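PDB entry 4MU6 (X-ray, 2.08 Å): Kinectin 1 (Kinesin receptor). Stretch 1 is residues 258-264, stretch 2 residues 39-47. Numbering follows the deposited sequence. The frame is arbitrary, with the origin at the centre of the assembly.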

# COMPACT_ATOMS: atom_id res chain seq x y z
N ILE A 258 23.31 -7.36 -30.57
CA ILE A 258 24.37 -8.36 -30.62
C ILE A 258 23.94 -9.68 -31.27
O ILE A 258 24.76 -10.58 -31.42
CB ILE A 258 24.90 -8.67 -29.22
CG1 ILE A 258 23.80 -9.33 -28.38
CG2 ILE A 258 25.42 -7.40 -28.55
CD1 ILE A 258 24.30 -9.85 -27.04
N ASN A 259 22.67 -9.80 -31.63
CA ASN A 259 22.10 -11.02 -32.19
C ASN A 259 22.85 -11.48 -33.45
O ASN A 259 23.37 -12.60 -33.50
CB ASN A 259 20.63 -10.79 -32.52
CG ASN A 259 19.91 -12.06 -33.00
OD1 ASN A 259 20.01 -12.42 -34.17
ND2 ASN A 259 19.15 -12.70 -32.10
N TYR A 260 22.89 -10.63 -34.46
CA TYR A 260 23.47 -11.01 -35.74
C TYR A 260 24.95 -11.45 -35.68
O TYR A 260 25.28 -12.52 -36.21
CB TYR A 260 23.26 -9.93 -36.81
CG TYR A 260 23.86 -10.33 -38.13
CD1 TYR A 260 23.19 -11.18 -38.98
CD2 TYR A 260 25.13 -9.87 -38.53
CE1 TYR A 260 23.73 -11.57 -40.20
CE2 TYR A 260 25.69 -10.26 -39.73
CZ TYR A 260 24.99 -11.11 -40.56
OH TYR A 260 25.51 -11.50 -41.77
N PRO A 261 25.83 -10.66 -35.04
CA PRO A 261 27.23 -11.11 -35.04
C PRO A 261 27.42 -12.44 -34.30
O PRO A 261 28.25 -13.25 -34.70
CB PRO A 261 27.99 -9.98 -34.33
CG PRO A 261 27.07 -8.77 -34.40
CD PRO A 261 25.67 -9.32 -34.44
N LEU A 262 26.64 -12.65 -33.24
CA LEU A 262 26.75 -13.89 -32.48
C LEU A 262 26.28 -15.07 -33.32
O LEU A 262 26.87 -16.15 -33.30
CB LEU A 262 25.93 -13.82 -31.19
CG LEU A 262 26.54 -13.10 -29.98
CD1 LEU A 262 25.64 -13.27 -28.74
CD2 LEU A 262 27.94 -13.63 -29.69
N PHE A 263 25.20 -14.85 -34.07
CA PHE A 263 24.64 -15.90 -34.90
C PHE A 263 25.64 -16.34 -35.98
O PHE A 263 25.77 -17.53 -36.28
CB PHE A 263 23.36 -15.42 -35.56
CG PHE A 263 22.79 -16.39 -36.56
CD1 PHE A 263 22.03 -17.48 -36.14
CD2 PHE A 263 23.00 -16.21 -37.92
CE1 PHE A 263 21.49 -18.38 -37.06
CE2 PHE A 263 22.47 -17.11 -38.84
CZ PHE A 263 21.71 -18.18 -38.41
N LEU A 264 26.33 -15.37 -36.56
CA LEU A 264 27.32 -15.64 -37.59
C LEU A 264 28.44 -16.52 -37.03
O LEU A 264 28.83 -17.51 -37.65
CB LEU A 264 27.84 -14.32 -38.16
CG LEU A 264 27.99 -14.30 -39.69
CD1 LEU A 264 26.64 -14.50 -40.38
CD2 LEU A 264 28.66 -13.01 -40.16
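Stretch 2, residues 39-47: KAPIPWIHS

Stretch 2 approaches the helix of stretch 1 first as an extended segment and then as a helix of its own. Lys39 has just left a preceding helix, with positive phi (41/44); Ala40, Pro41 and Ile42 run on in extended conformation, and Ile42 takes the N-cap position of a helix that starts at Pro43 and continues past Ser47. Its first turn includes the backbone hydrogen bond from His46 N to Ile42 O, 2.8 Å. The two helices cross steeply, at 118° between their N-to-C directions, and their axes come no nearer than 10.7 Å. The closer backbone approach belongs to the loop, where the CA atoms of Tyr260 and Pro41 lie 4.9 Å apart. Together the stretches bury 415 Å².

Asn259 covers the most surface and supplies the polar anchor. Its CA-to-CB bond points toward stretch 2, and with chi1 in t the amide reaches the start of the second helix. Ile42 N donates to Asn259 OD1 at 2.7 Å with an angle of 157°, a short and nearly straight hydrogen bond. OD1 also lies 3.2 Å from Pro41 CA, so the carbonyl is packed as well as bonded. The other end of the amide is used too: Asn259 ND2 lies 3.6 Å from Ile45 CG2 and donates to a water 3.0 Å from ND2, which in turn lies 2.7 Å from His46 ND1 and hydrogen-bonds to it. One side chain thus ties the loop's last residue directly and the first helical turn through solvent.

Tyr260, next in sequence and almost equal in area, sends its CB sideways and, with chi1 also in t, lays its ring along the loop. Lys39 CA sits over one face, 3.5 Å from the centroid of the Tyr260 ring and 11° off the normal, a CH-pi contact made by backbone carbon while the lysine's own CB points away. Ala40 O comes obliquely to within 3.3 Å of Tyr260 CD1. The phenol oxygen is hydrogen-bonded elsewhere in the structure.

Ile42 covers the most surface on its own side and joins the polar anchor to the apolar packing. While its backbone N serves Asn259, its CA-to-CB bond points toward stretch 1, and its side chain packs on Phe263, one turn after Asn259: Ile42 CG1 lies over a face of the Phe263 ring, 3.7 Å from the centroid. Ile45 CD1 adds a contact at 3.8 Å to Phe263 CD1. The rule: an amide accepts from the N-cap backbone N, one aromatic ring packs on that residue's own side chain, and another on the loop before it.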

# COMPACT_ATOMS: atom_id res chain seq x y z
N LYS A 39 22.02 -9.24 -42.41
CA LYS A 39 22.72 -8.43 -41.41
C LYS A 39 21.77 -7.82 -40.36
O LYS A 39 21.88 -6.65 -40.01
CB LYS A 39 23.55 -7.33 -42.09
CG LYS A 39 24.52 -7.88 -43.13
CD LYS A 39 25.60 -6.87 -43.45
CE LYS A 39 26.40 -6.56 -42.22
NZ LYS A 39 27.26 -5.41 -42.50
N ALA A 40 20.84 -8.63 -39.88
CA ALA A 40 19.81 -8.18 -38.96
C ALA A 40 19.59 -9.25 -37.90
O ALA A 40 20.07 -10.38 -38.06
CB ALA A 40 18.52 -7.90 -39.73
N PRO A 41 18.92 -8.91 -36.78
CA PRO A 41 18.65 -10.00 -35.83
C PRO A 41 17.84 -11.12 -36.48
O PRO A 41 16.97 -10.84 -37.30
CB PRO A 41 17.86 -9.30 -34.70
CG PRO A 41 17.46 -7.96 -35.26
CD PRO A 41 18.50 -7.60 -36.26
N ILE A 42 18.16 -12.38 -36.17
CA ILE A 42 17.36 -13.49 -36.68
C ILE A 42 16.01 -13.40 -35.99
O ILE A 42 15.95 -13.38 -34.75
CB ILE A 42 18.00 -14.87 -36.38
CG1 ILE A 42 19.49 -14.91 -36.78
CG2 ILE A 42 17.18 -15.99 -37.05
CD1 ILE A 42 19.80 -14.30 -38.13
N PRO A 43 14.92 -13.28 -36.77
CA PRO A 43 13.61 -12.99 -36.19
C PRO A 43 13.11 -14.06 -35.24
O PRO A 43 12.56 -13.71 -34.20
CB PRO A 43 12.69 -12.87 -37.41
CG PRO A 43 13.60 -12.34 -38.47
CD PRO A 43 14.91 -13.10 -38.23
N TRP A 44 13.28 -15.34 -35.59
CA TRP A 44 12.85 -16.40 -34.69
C TRP A 44 13.60 -16.34 -33.36
O TRP A 44 13.02 -16.55 -32.30
CB TRP A 44 13.03 -17.78 -35.32
CG TRP A 44 12.56 -18.89 -34.42
CD1 TRP A 44 13.31 -19.58 -33.49
CD2 TRP A 44 11.23 -19.43 -34.34
NE1 TRP A 44 12.52 -20.51 -32.86
CE2 TRP A 44 11.25 -20.44 -33.36
CE3 TRP A 44 10.04 -19.15 -35.01
CZ2 TRP A 44 10.11 -21.18 -33.04
CZ3 TRP A 44 8.90 -19.88 -34.68
CH2 TRP A 44 8.95 -20.89 -33.70
N ILE A 45 14.89 -16.06 -33.42
CA ILE A 45 15.72 -16.05 -32.23
C ILE A 45 15.46 -14.82 -31.37
O ILE A 45 15.37 -14.90 -30.14
CB ILE A 45 17.22 -16.14 -32.60
CG1 ILE A 45 17.48 -17.42 -33.40
CG2 ILE A 45 18.08 -16.11 -31.36
CD1 ILE A 45 18.89 -17.51 -34.03
N HIS A 46 15.34 -13.66 -32.01
CA HIS A 46 15.06 -12.45 -31.26
C HIS A 46 13.70 -12.50 -30.57
O HIS A 46 13.55 -11.98 -29.46
CB HIS A 46 15.16 -11.20 -32.13
CG HIS A 46 15.17 -9.94 -31.32
ND1 HIS A 46 16.07 -9.73 -30.30
CD2 HIS A 46 14.36 -8.85 -31.34
CE1 HIS A 46 15.84 -8.55 -29.74
NE2 HIS A 46 14.81 -8.00 -30.36
N SER A 47 12.72 -13.14 -31.22
CA SER A 47 11.44 -13.43 -30.59
C SER A 47 11.60 -14.27 -29.33
O SER A 47 11.07 -13.90 -28.28
CB SER A 47 10.49 -14.14 -31.55
OG SER A 47 9.97 -13.24 -32.50
O HOH W 1 18.29 -11.14 -29.74